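Local atomic coordinates of RNA-dependent RNA polymerase (Toscana virus, PDB entry 6QW0), a protein that probably cleaves capped host mRNAs through the manganese-dependent cap-snatching endonuclease at the N-terminus of the viral L protein, supplying primers for viral transcription. Residues A[11-19]-A[155-166]; A[24-34]-A[186-195]. One frame throughout, in Å; residues are numbered along the deposited sequence.

Contact 1 (A[11-19]-A[155-166]); sequences APVRALTIH and LDRSAIKPISLY. Unlike the reference sequence in segment 155-166: Asp156 (reference Asn).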
loop_
_atom_site.group_PDB
_atom_site.type_symbol
_atom_site.label_atom_id
_atom_site.label_comp_id
_atom_site.label_asym_id
_atom_site.label_seq_id
_atom_site.Cartn_x
_atom_site.Cartn_y
_atom_site.Cartn_z
ATOM N N ALA A 11 12.843 -3.491 -26.511
ATOM C CA ALA A 11 12.190 -4.131 -25.376
ATOM C C ALA A 11 13.142 -4.234 -24.187
ATOM O O ALA A 11 14.323 -4.530 -24.370
ATOM C CB ALA A 11 11.700 -5.524 -25.760
ATOM N N PRO A 12 12.658 -3.992 -22.972
ATOM C CA PRO A 12 13.478 -4.219 -21.776
ATOM C C PRO A 12 13.563 -5.700 -21.447
ATOM O O PRO A 12 12.753 -6.508 -21.900
ATOM C CB PRO A 12 12.726 -3.464 -20.678
ATOM C CG PRO A 12 11.295 -3.461 -21.139
ATOM C CD PRO A 12 11.333 -3.430 -22.647
ATOM N N VAL A 13 14.563 -6.044 -20.622
ATOM C CA VAL A 13 14.704 -7.420 -20.160
ATOM C C VAL A 13 13.445 -7.820 -19.411
ATOM O O VAL A 13 13.001 -7.122 -18.490
ATOM C CB VAL A 13 15.940 -7.570 -19.261
ATOM C CG1 VAL A 13 15.935 -8.941 -18.570
ATOM C CG2 VAL A 13 17.218 -7.396 -20.064
ATOM N N ARG A 14 12.867 -8.953 -19.803
ATOM C CA ARG A 14 11.644 -9.464 -19.197
ATOM C C ARG A 14 12.034 -10.340 -18.014
ATOM O O ARG A 14 12.449 -11.492 -18.182
ATOM C CB ARG A 14 10.831 -10.231 -20.235
ATOM C CG ARG A 14 10.318 -9.347 -21.367
ATOM C CD ARG A 14 9.772 -10.176 -22.531
ATOM N NE ARG A 14 10.820 -10.964 -23.174
ATOM C CZ ARG A 14 10.944 -12.287 -23.074
ATOM N NH1 ARG A 14 10.075 -13.002 -22.367
ATOM N NH2 ARG A 14 11.942 -12.897 -23.697
ATOM N N ALA A 15 11.924 -9.781 -16.814
ATOM C CA ALA A 15 12.335 -10.464 -15.597
ATOM C C ALA A 15 11.665 -9.782 -14.424
ATOM O O ALA A 15 11.121 -8.683 -14.549
ATOM C CB ALA A 15 13.858 -10.437 -15.405
ATOM N N LEU A 16 11.723 -10.456 -13.276
ATOM C CA LEU A 16 11.211 -9.914 -12.021
ATOM C C LEU A 16 12.345 -9.267 -11.227
ATOM O O LEU A 16 13.376 -9.902 -10.990
ATOM C CB LEU A 16 10.566 -11.028 -11.198
ATOM C CG LEU A 16 10.107 -10.665 -9.778
ATOM C CD1 LEU A 16 9.062 -9.571 -9.847
ATOM C CD2 LEU A 16 9.555 -11.910 -9.067
ATOM N N THR A 17 12.148 -8.010 -10.826
ATOM C CA THR A 17 13.082 -7.291 -9.952
ATOM C C THR A 17 12.454 -7.142 -8.576
ATOM O O THR A 17 11.305 -6.698 -8.457
ATOM C CB THR A 17 13.425 -5.919 -10.526
ATOM O OG1 THR A 17 14.033 -6.059 -11.813
ATOM C CG2 THR A 17 14.376 -5.138 -9.605
ATOM N N ILE A 18 13.194 -7.532 -7.533
ATOM C CA ILE A 18 12.776 -7.251 -6.156
ATOM C C ILE A 18 13.902 -6.480 -5.481
ATOM O O ILE A 18 14.994 -7.025 -5.276
ATOM C CB ILE A 18 12.424 -8.524 -5.372
ATOM C CG1 ILE A 18 11.510 -9.440 -6.196
ATOM C CG2 ILE A 18 11.716 -8.131 -4.051
ATOM C CD1 ILE A 18 11.181 -10.751 -5.503
ATOM N N HIS A 19 13.644 -5.209 -5.148
ATOM C CA HIS A 19 14.623 -4.428 -4.406
ATOM C C HIS A 19 14.606 -4.872 -2.943
ATOM O O HIS A 19 13.593 -5.378 -2.461
ATOM C CB HIS A 19 14.318 -2.929 -4.510
ATOM C CG HIS A 19 14.531 -2.370 -5.882
ATOM N ND1 HIS A 19 15.709 -1.769 -6.270
ATOM C CD2 HIS A 19 13.719 -2.343 -6.965
ATOM C CE1 HIS A 19 15.614 -1.394 -7.534
ATOM N NE2 HIS A 19 14.413 -1.727 -7.977
ATOM N N LEU A 155 6.524 -13.493 -11.076
ATOM C CA LEU A 155 7.574 -14.131 -11.870
ATOM C C LEU A 155 7.027 -14.608 -13.214
ATOM O O LEU A 155 7.592 -14.311 -14.275
ATOM C CB LEU A 155 8.192 -15.307 -11.107
ATOM C CG LEU A 155 9.346 -16.006 -11.841
ATOM C CD1 LEU A 155 10.477 -15.014 -12.094
ATOM C CD2 LEU A 155 9.851 -17.184 -11.026
ATOM N N ASP A 156 5.917 -15.346 -13.190
ATOM C CA ASP A 156 5.373 -15.874 -14.438
ATOM C C ASP A 156 5.010 -14.760 -15.414
ATOM O O ASP A 156 5.270 -14.871 -16.623
ATOM C CB ASP A 156 4.145 -16.733 -14.143
ATOM C CG ASP A 156 4.486 -18.030 -13.446
ATOM O OD1 ASP A 156 5.686 -18.357 -13.301
ATOM O OD2 ASP A 156 3.542 -18.741 -13.033
ATOM N N ARG A 157 4.406 -13.679 -14.914
ATOM C CA ARG A 157 3.985 -12.593 -15.788
ATOM C C ARG A 157 5.148 -11.700 -16.206
ATOM O O ARG A 157 5.020 -10.951 -17.176
ATOM C CB ARG A 157 2.864 -11.798 -15.105
ATOM C CG ARG A 157 1.528 -12.570 -15.240
ATOM C CD ARG A 157 0.505 -12.335 -14.125
ATOM N NE ARG A 157 -0.581 -13.314 -14.288
ATOM C CZ ARG A 157 -0.512 -14.567 -13.849
ATOM N NH1 ARG A 157 0.579 -14.994 -13.206
ATOM N NH2 ARG A 157 -1.521 -15.404 -14.066
ATOM N N SER A 158 6.290 -11.775 -15.521
ATOM C CA SER A 158 7.446 -11.004 -15.957
ATOM C C SER A 158 7.959 -11.460 -17.315
ATOM O O SER A 158 8.743 -10.733 -17.935
ATOM C CB SER A 158 8.566 -11.073 -14.896
ATOM O OG SER A 158 9.277 -12.306 -14.896
ATOM N N ALA A 159 7.514 -12.621 -17.793
ATOM C CA ALA A 159 7.866 -13.058 -19.134
ATOM C C ALA A 159 7.176 -12.224 -20.200
ATOM O O ALA A 159 7.612 -12.232 -21.359
ATOM C CB ALA A 159 7.484 -14.520 -19.316
ATOM N N ILE A 160 6.106 -11.523 -19.827
ATOM C CA ILE A 160 5.322 -10.697 -20.740
ATOM C C ILE A 160 5.831 -9.265 -20.709
ATOM O O ILE A 160 6.185 -8.700 -21.749
ATOM C CB ILE A 160 3.834 -10.766 -20.382
ATOM C CG1 ILE A 160 3.344 -12.209 -20.475
ATOM C CG2 ILE A 160 3.011 -9.837 -21.290
ATOM C CD1 ILE A 160 1.923 -12.358 -20.069
ATOM N N LYS A 161 5.876 -8.666 -19.510
ATOM C CA LYS A 161 6.441 -7.349 -19.302
ATOM C C LYS A 161 7.236 -7.435 -18.011
ATOM O O LYS A 161 6.788 -8.093 -17.064
ATOM C CB LYS A 161 5.381 -6.244 -19.168
ATOM C CG LYS A 161 4.484 -6.095 -20.388
ATOM C CD LYS A 161 3.275 -5.217 -20.082
ATOM C CE LYS A 161 2.332 -5.161 -21.278
ATOM N NZ LYS A 161 0.912 -4.967 -20.860
ATOM N N PRO A 162 8.383 -6.767 -17.930
ATOM C CA PRO A 162 9.155 -6.791 -16.680
ATOM C C PRO A 162 8.343 -6.215 -15.530
ATOM O O PRO A 162 7.603 -5.242 -15.687
ATOM C CB PRO A 162 10.382 -5.930 -17.000
ATOM C CG PRO A 162 9.964 -5.085 -18.138
ATOM C CD PRO A 162 8.988 -5.881 -18.937
ATOM N N ILE A 163 8.476 -6.846 -14.367
ATOM C CA ILE A 163 7.765 -6.432 -13.162
ATOM C C ILE A 163 8.784 -6.101 -12.078
ATOM O O ILE A 163 9.773 -6.819 -11.911
ATOM C CB ILE A 163 6.801 -7.540 -12.678
ATOM C CG1 ILE A 163 5.661 -7.752 -13.675
ATOM C CG2 ILE A 163 6.247 -7.219 -11.259
ATOM C CD1 ILE A 163 4.801 -8.979 -13.357
ATOM N N SER A 164 8.525 -5.035 -11.318
ATOM C CA SER A 164 9.208 -4.802 -10.050
ATOM C C SER A 164 8.169 -4.924 -8.945
ATOM O O SER A 164 7.078 -4.355 -9.068
ATOM C CB SER A 164 9.881 -3.427 -10.022
ATOM O OG SER A 164 10.928 -3.360 -10.978
ATOM N N LEU A 165 8.489 -5.687 -7.894
ATOM C CA LEU A 165 7.541 -5.981 -6.821
ATOM C C LEU A 165 7.929 -5.182 -5.583
ATOM O O LEU A 165 9.026 -5.366 -5.047
ATOM C CB LEU A 165 7.518 -7.474 -6.492
ATOM C CG LEU A 165 6.692 -7.923 -5.282
ATOM C CD1 LEU A 165 5.216 -7.557 -5.444
ATOM C CD2 LEU A 165 6.845 -9.433 -5.074
ATOM N N TYR A 166 7.019 -4.324 -5.113
ATOM C CA TYR A 166 7.280 -3.452 -3.971
ATOM C C TYR A 166 6.289 -3.745 -2.854
ATOM O O TYR A 166 5.110 -4.015 -3.110
ATOM C CB TYR A 166 7.183 -1.970 -4.357
ATOM C CG TYR A 166 8.346 -1.454 -5.170
ATOM C CD1 TYR A 166 9.610 -1.288 -4.588
ATOM C CD2 TYR A 166 8.188 -1.154 -6.529
ATOM C CE1 TYR A 166 10.679 -0.806 -5.325
ATOM C CE2 TYR A 166 9.251 -0.681 -7.281
ATOM C CZ TYR A 166 10.495 -0.526 -6.681
ATOM O OH TYR A 166 11.556 -0.046 -7.414
HETATM O O HOH W 1 11.172 -4.104 -6.248
HETATM O O HOH W 2 13.152 -1.678 -10.646
#

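Contact 2 (A[24-34]-A[186-195]); sequences YESSIYDTPIP and VNEIVFRFRL. With SO4 (sulfate ion), chain E.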
loop_
_atom_site.group_PDB
_atom_site.type_symbol
_atom_site.label_atom_id
_atom_site.label_comp_id
_atom_site.label_asym_id
_atom_site.label_seq_id
_atom_site.Cartn_x
_atom_site.Cartn_y
_atom_site.Cartn_z
ATOM N N TYR A 24 12.617 1.278 8.348
ATOM C CA TYR A 24 12.503 2.711 8.560
ATOM C C TYR A 24 11.864 2.946 9.918
ATOM O O TYR A 24 10.913 2.255 10.280
ATOM C CB TYR A 24 11.618 3.371 7.509
ATOM C CG TYR A 24 12.109 3.307 6.084
ATOM C CD1 TYR A 24 12.923 4.298 5.577
ATOM C CD2 TYR A 24 11.709 2.285 5.239
ATOM C CE1 TYR A 24 13.345 4.283 4.267
ATOM C CE2 TYR A 24 12.142 2.252 3.916
ATOM C CZ TYR A 24 12.953 3.265 3.448
ATOM O OH TYR A 24 13.390 3.285 2.143
ATOM N N GLU A 25 12.385 3.909 10.668
ATOM C CA GLU A 25 11.778 4.275 11.940
ATOM C C GLU A 25 11.015 5.580 11.781
ATOM O O GLU A 25 11.484 6.503 11.109
ATOM C CB GLU A 25 12.841 4.417 13.035
ATOM C CG GLU A 25 13.436 3.087 13.499
ATOM C CD GLU A 25 14.414 2.491 12.495
ATOM O OE1 GLU A 25 14.317 1.277 12.211
ATOM O OE2 GLU A 25 15.281 3.238 11.987
ATOM N N SER A 26 9.840 5.659 12.405
ATOM C CA SER A 26 9.107 6.915 12.406
ATOM C C SER A 26 9.805 7.938 13.304
ATOM O O SER A 26 10.613 7.600 14.177
ATOM C CB SER A 26 7.657 6.715 12.857
ATOM O OG SER A 26 7.568 6.005 14.079
ATOM N N SER A 27 9.488 9.201 13.063
ATOM C CA SER A 27 10.046 10.324 13.812
ATOM C C SER A 27 8.950 11.361 14.010
ATOM O O SER A 27 9.118 12.551 13.743
ATOM C CB SER A 27 11.263 10.905 13.095
ATOM O OG SER A 27 10.900 11.424 11.822
ATOM N N ILE A 28 7.794 10.890 14.467
ATOM C CA ILE A 28 6.634 11.763 14.598
ATOM C C ILE A 28 6.782 12.627 15.837
ATOM O O ILE A 28 6.436 13.817 15.832
ATOM C CB ILE A 28 5.342 10.926 14.634
ATOM C CG1 ILE A 28 5.100 10.246 13.285
ATOM C CG2 ILE A 28 4.155 11.788 15.006
ATOM C CD1 ILE A 28 4.057 9.127 13.366
ATOM N N TYR A 29 7.306 12.041 16.912
ATOM C CA TYR A 29 7.613 12.755 18.153
ATOM C C TYR A 29 6.306 13.248 18.763
ATOM O O TYR A 29 5.344 12.472 18.869
ATOM C CB TYR A 29 8.711 13.797 17.929
ATOM C CG TYR A 29 10.009 13.167 17.486
ATOM C CD1 TYR A 29 10.915 13.843 16.679
ATOM C CD2 TYR A 29 10.321 11.876 17.879
ATOM C CE1 TYR A 29 12.109 13.241 16.283
ATOM C CE2 TYR A 29 11.498 11.268 17.491
ATOM C CZ TYR A 29 12.394 11.954 16.693
ATOM O OH TYR A 29 13.574 11.347 16.301
ATOM N N ASP A 30 6.207 14.501 19.171
ATOM C CA ASP A 30 5.028 14.984 19.873
ATOM C C ASP A 30 4.267 15.904 18.921
ATOM O O ASP A 30 4.322 17.130 19.027
ATOM C CB ASP A 30 5.467 15.679 21.149
ATOM C CG ASP A 30 4.318 16.002 22.057
ATOM O OD1 ASP A 30 3.158 15.766 21.652
ATOM O OD2 ASP A 30 4.571 16.476 23.178
ATOM N N THR A 31 3.547 15.290 17.971
ATOM C CA THR A 31 2.756 15.861 16.883
ATOM C C THR A 31 1.269 15.798 17.211
ATOM O O THR A 31 0.794 14.774 17.715
ATOM C CB THR A 31 3.013 15.108 15.572
ATOM O OG1 THR A 31 4.414 15.133 15.266
ATOM C CG2 THR A 31 2.252 15.733 14.411
ATOM N N PRO A 32 0.508 16.865 16.947
ATOM C CA PRO A 32 -0.936 16.813 17.205
ATOM C C PRO A 32 -1.605 15.743 16.361
ATOM O O PRO A 32 -1.252 15.521 15.201
ATOM C CB PRO A 32 -1.425 18.214 16.818
ATOM C CG PRO A 32 -0.212 19.081 16.912
ATOM C CD PRO A 32 0.940 18.204 16.513
ATOM N N ILE A 33 -2.578 15.071 16.972
ATOM C CA ILE A 33 -3.358 14.020 16.341
ATOM C C ILE A 33 -4.800 14.518 16.273
ATOM O O ILE A 33 -5.331 14.970 17.291
ATOM C CB ILE A 33 -3.286 12.696 17.122
ATOM C CG1 ILE A 33 -1.825 12.262 17.297
ATOM C CG2 ILE A 33 -4.134 11.608 16.469
ATOM C CD1 ILE A 33 -1.656 11.087 18.255
ATOM N N PRO A 34 -5.456 14.496 15.120
ATOM C CA PRO A 34 -6.785 15.116 15.041
ATOM C C PRO A 34 -7.840 14.331 15.799
ATOM O O PRO A 34 -7.840 13.098 15.824
ATOM C CB PRO A 34 -7.088 15.133 13.537
ATOM C CG PRO A 34 -6.335 13.936 13.016
ATOM C CD PRO A 34 -5.051 13.882 13.841
ATOM N N VAL A 186 7.545 8.103 5.458
ATOM C CA VAL A 186 7.407 7.098 6.513
ATOM C C VAL A 186 6.454 7.597 7.589
ATOM O O VAL A 186 5.546 6.879 8.024
ATOM C CB VAL A 186 8.784 6.766 7.113
ATOM C CG1 VAL A 186 8.651 5.914 8.385
ATOM C CG2 VAL A 186 9.677 6.077 6.070
ATOM N N ASN A 187 6.655 8.841 8.023
ATOM C CA ASN A 187 5.824 9.418 9.076
ATOM C C ASN A 187 4.354 9.502 8.674
ATOM O O ASN A 187 3.469 9.334 9.520
ATOM C CB ASN A 187 6.355 10.801 9.454
ATOM C CG ASN A 187 7.603 10.729 10.306
ATOM O OD1 ASN A 187 7.986 9.662 10.791
ATOM N ND2 ASN A 187 8.242 11.878 10.506
ATOM N N GLU A 188 4.059 9.792 7.400
ATOM C CA GLU A 188 2.654 9.890 7.001
ATOM C C GLU A 188 1.966 8.531 7.079
ATOM O O GLU A 188 0.845 8.420 7.580
ATOM C CB GLU A 188 2.538 10.483 5.594
ATOM C CG GLU A 188 1.120 10.945 5.233
ATOM C CD GLU A 188 0.707 12.217 5.973
ATOM O OE1 GLU A 188 1.581 12.862 6.591
ATOM O OE2 GLU A 188 -0.491 12.546 5.947
ATOM N N ILE A 189 2.641 7.476 6.614
ATOM C CA ILE A 189 2.089 6.132 6.725
ATOM C C ILE A 189 1.873 5.755 8.189
ATOM O O ILE A 189 0.794 5.290 8.576
ATOM C CB ILE A 189 3.007 5.127 6.004
ATOM C CG1 ILE A 189 2.961 5.389 4.488
ATOM C CG2 ILE A 189 2.604 3.693 6.326
ATOM C CD1 ILE A 189 4.229 4.948 3.747
ATOM N N VAL A 190 2.901 5.937 9.022
ATOM C CA VAL A 190 2.785 5.571 10.432
ATOM C C VAL A 190 1.731 6.429 11.132
ATOM O O VAL A 190 0.903 5.912 11.888
ATOM C CB VAL A 190 4.155 5.675 11.126
ATOM C CG1 VAL A 190 4.015 5.402 12.629
ATOM C CG2 VAL A 190 5.147 4.695 10.512
ATOM N N PHE A 191 1.729 7.733 10.872
ATOM C CA PHE A 191 0.730 8.612 11.488
ATOM C C PHE A 191 -0.695 8.165 11.153
ATOM O O PHE A 191 -1.569 8.108 12.027
ATOM C CB PHE A 191 0.975 10.049 11.033
ATOM C CG PHE A 191 0.147 11.072 11.761
ATOM C CD1 PHE A 191 -1.116 11.412 11.297
ATOM C CD2 PHE A 191 0.631 11.700 12.897
ATOM C CE1 PHE A 191 -1.888 12.358 11.948
ATOM C CE2 PHE A 191 -0.139 12.652 13.559
ATOM C CZ PHE A 191 -1.391 12.983 13.087
ATOM N N ARG A 192 -0.957 7.858 9.880
ATOM C CA ARG A 192 -2.287 7.406 9.483
ATOM C C ARG A 192 -2.628 6.052 10.099
ATOM O O ARG A 192 -3.791 5.804 10.449
ATOM C CB ARG A 192 -2.380 7.335 7.949
ATOM C CG ARG A 192 -2.304 8.703 7.262
ATOM C CD ARG A 192 -2.455 8.583 5.714
ATOM N NE ARG A 192 -3.746 8.021 5.327
ATOM C CZ ARG A 192 -4.737 8.708 4.764
ATOM N NH1 ARG A 192 -4.596 10.004 4.497
ATOM N NH2 ARG A 192 -5.878 8.100 4.476
ATOM N N PHE A 193 -1.634 5.155 10.218
ATOM C CA PHE A 193 -1.864 3.849 10.833
ATOM C C PHE A 193 -2.247 4.004 12.299
ATOM O O PHE A 193 -3.191 3.361 12.769
ATOM C CB PHE A 193 -0.615 2.963 10.687
ATOM C CG PHE A 193 -0.751 1.580 11.271
ATOM C CD1 PHE A 193 -1.795 0.740 10.898
ATOM C CD2 PHE A 193 0.202 1.097 12.164
ATOM C CE1 PHE A 193 -1.903 -0.541 11.420
ATOM C CE2 PHE A 193 0.102 -0.192 12.684
ATOM C CZ PHE A 193 -0.943 -1.008 12.315
ATOM N N ARG A 194 -1.537 4.869 13.022
ATOM C CA ARG A 194 -1.835 5.062 14.438
ATOM C C ARG A 194 -3.247 5.594 14.626
ATOM O O ARG A 194 -3.983 5.138 15.512
ATOM C CB ARG A 194 -0.820 6.014 15.059
ATOM C CG ARG A 194 0.590 5.439 15.134
ATOM C CD ARG A 194 1.534 6.466 15.710
ATOM N NE ARG A 194 2.861 5.919 15.954
ATOM C CZ ARG A 194 3.839 6.591 16.552
ATOM N NH1 ARG A 194 3.635 7.840 16.967
ATOM N NH2 ARG A 194 5.020 6.017 16.732
ATOM N N LEU A 195 -3.647 6.546 13.788
ATOM C CA LEU A 195 -4.995 7.091 13.885
ATOM C C LEU A 195 -6.031 6.040 13.514
ATOM O O LEU A 195 -7.094 5.949 14.143
ATOM C CB LEU A 195 -5.119 8.323 12.990
ATOM C CG LEU A 195 -6.505 8.960 12.983
ATOM C CD1 LEU A 195 -6.876 9.425 14.400
ATOM C CD2 LEU A 195 -6.541 10.118 12.003
HETATM S S SO4 E . 8.069 8.260 16.990
HETATM O O1 SO4 E . 8.467 9.633 17.264
HETATM O O2 SO4 E . 6.982 7.869 17.883
HETATM O O3 SO4 E . 9.219 7.377 17.189
HETATM O O4 SO4 E . 7.617 8.184 15.609
HETATM O O HOH W 3 10.905 9.258 9.734
#

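Contact 1 (A[11-19]-A[155-166])
Leu155, near the C-terminal part of helix 136-157, meets Leu16 of the short strand 16-17, which adds a parallel edge to the mixed sheet of this PD-(D/E)XK-type nuclease fold. CD1 of Leu155 lies 4.1 Å from CB of Leu16. Ser158 turns its CB against the Ala15 carbonyl carbon; in one of its two conformers its OG, placed between the backbone N and the carbonyl carbon (chi1 76°), donates back to Leu155 O. At Ala159 the chain accepts a charged partner: Arg14, bent at chi3 in one of two conformers, brings NH1 to Ala159 O at 2.8 Å, on a carbonyl lone pair and near the guanidinium plane. The Pro162 ring crosses that of Pro12 at about a right angle, CG to CG 3.7 Å.

Parallel pairing starts at Ile163, whose N donates to Ala15 O and whose O takes Thr17 N at 2.9 Å. CD1 of Leu16 rests on CG2 of Ile163, on the sheet face they share. Ser164 sets its OG beside CB of Thr17 on the other face, and Leu165 N closes the pairing on Thr17 O. One water joins Leu165 O to His19 N. At Tyr166 the phenol and imidazole planes lie within 8° of parallel but barely overlap; the closest approach is Tyr166 OH to His19 CD2, 3.2 Å.

Contact 2 (A[24-34]-A[186-195])
The Phe191 ring is met along its edge, where Pro34 CD comes within 3.8 Å of CZ and Pro32 O lies in the ring plane, 3.3 Å from CZ; Ile28 CG2 lies at another part of the edge, by CD2. CG of Phe191 stands opposite the backbone N (chi1 -171°), which carries the ring out from the helix to these prolines. The Arg194 guanidinium has the Ile28 CD1 methyl over one face and a sulfate at its edge, with NH2 donating to sulfate O2 at 2.9 Å; NE of Arg194 binds Phe172 O, and Phe172 also makes a cation-pi contact with this arginine. The sulfate, probably from the crystallisation liquor, is gripped as well by Ser26 OG and the backbone N-H groups of Ile28 and Tyr29.

The carboxamide of Asn187 reads the loop with both ends: Ser27 N donates to OD1 at 2.8 Å, and ND2 donates to Ser27 OG at 3.0 Å, nearly in the amide plane. The Ser27 N-H, which can only donate, identifies OD1 and so sets the flip. Between Asn187 and Arg194 along the helix, Ile28 CD1 settles against Val190 CG1. Nearer the strand, Val186 CG2 packs on CB of Tyr24 at 3.6 Å, and at the other end Leu195 CD2 reaches Pro34 CG.

The contact thus lays the loop after strand 22-25 along one side of helix 183-203. Ile189 and Phe193 of the helix pack on Val170 of strand 163-171 and Thr82 of helix 77-82; Ile189 and Val190 also meet Val175 of strand 174-177.

In the fold
Contacts 1 and 2 flank the middle of the chain from opposite sides, their own centres about 33 Å apart, and both reach the same mixed sheet. Contact 1 extends that sheet by main-chain bonds, with one arginine-to-carbonyl bond and an apolar patch around Leu16, and much of it is exposed. Contact 2 instead sets a loop against a helix through apolar side chains and a carboxamide that bonds to a loop N-H and hydroxyl, and is the more buried of the two, though a sulfate sits at its margin. Strand 163-171 runs between them, pairing in contact 1 and backing helix 183-203 of contact 2. Strand 22-25 comes next after 16-17 in sequence.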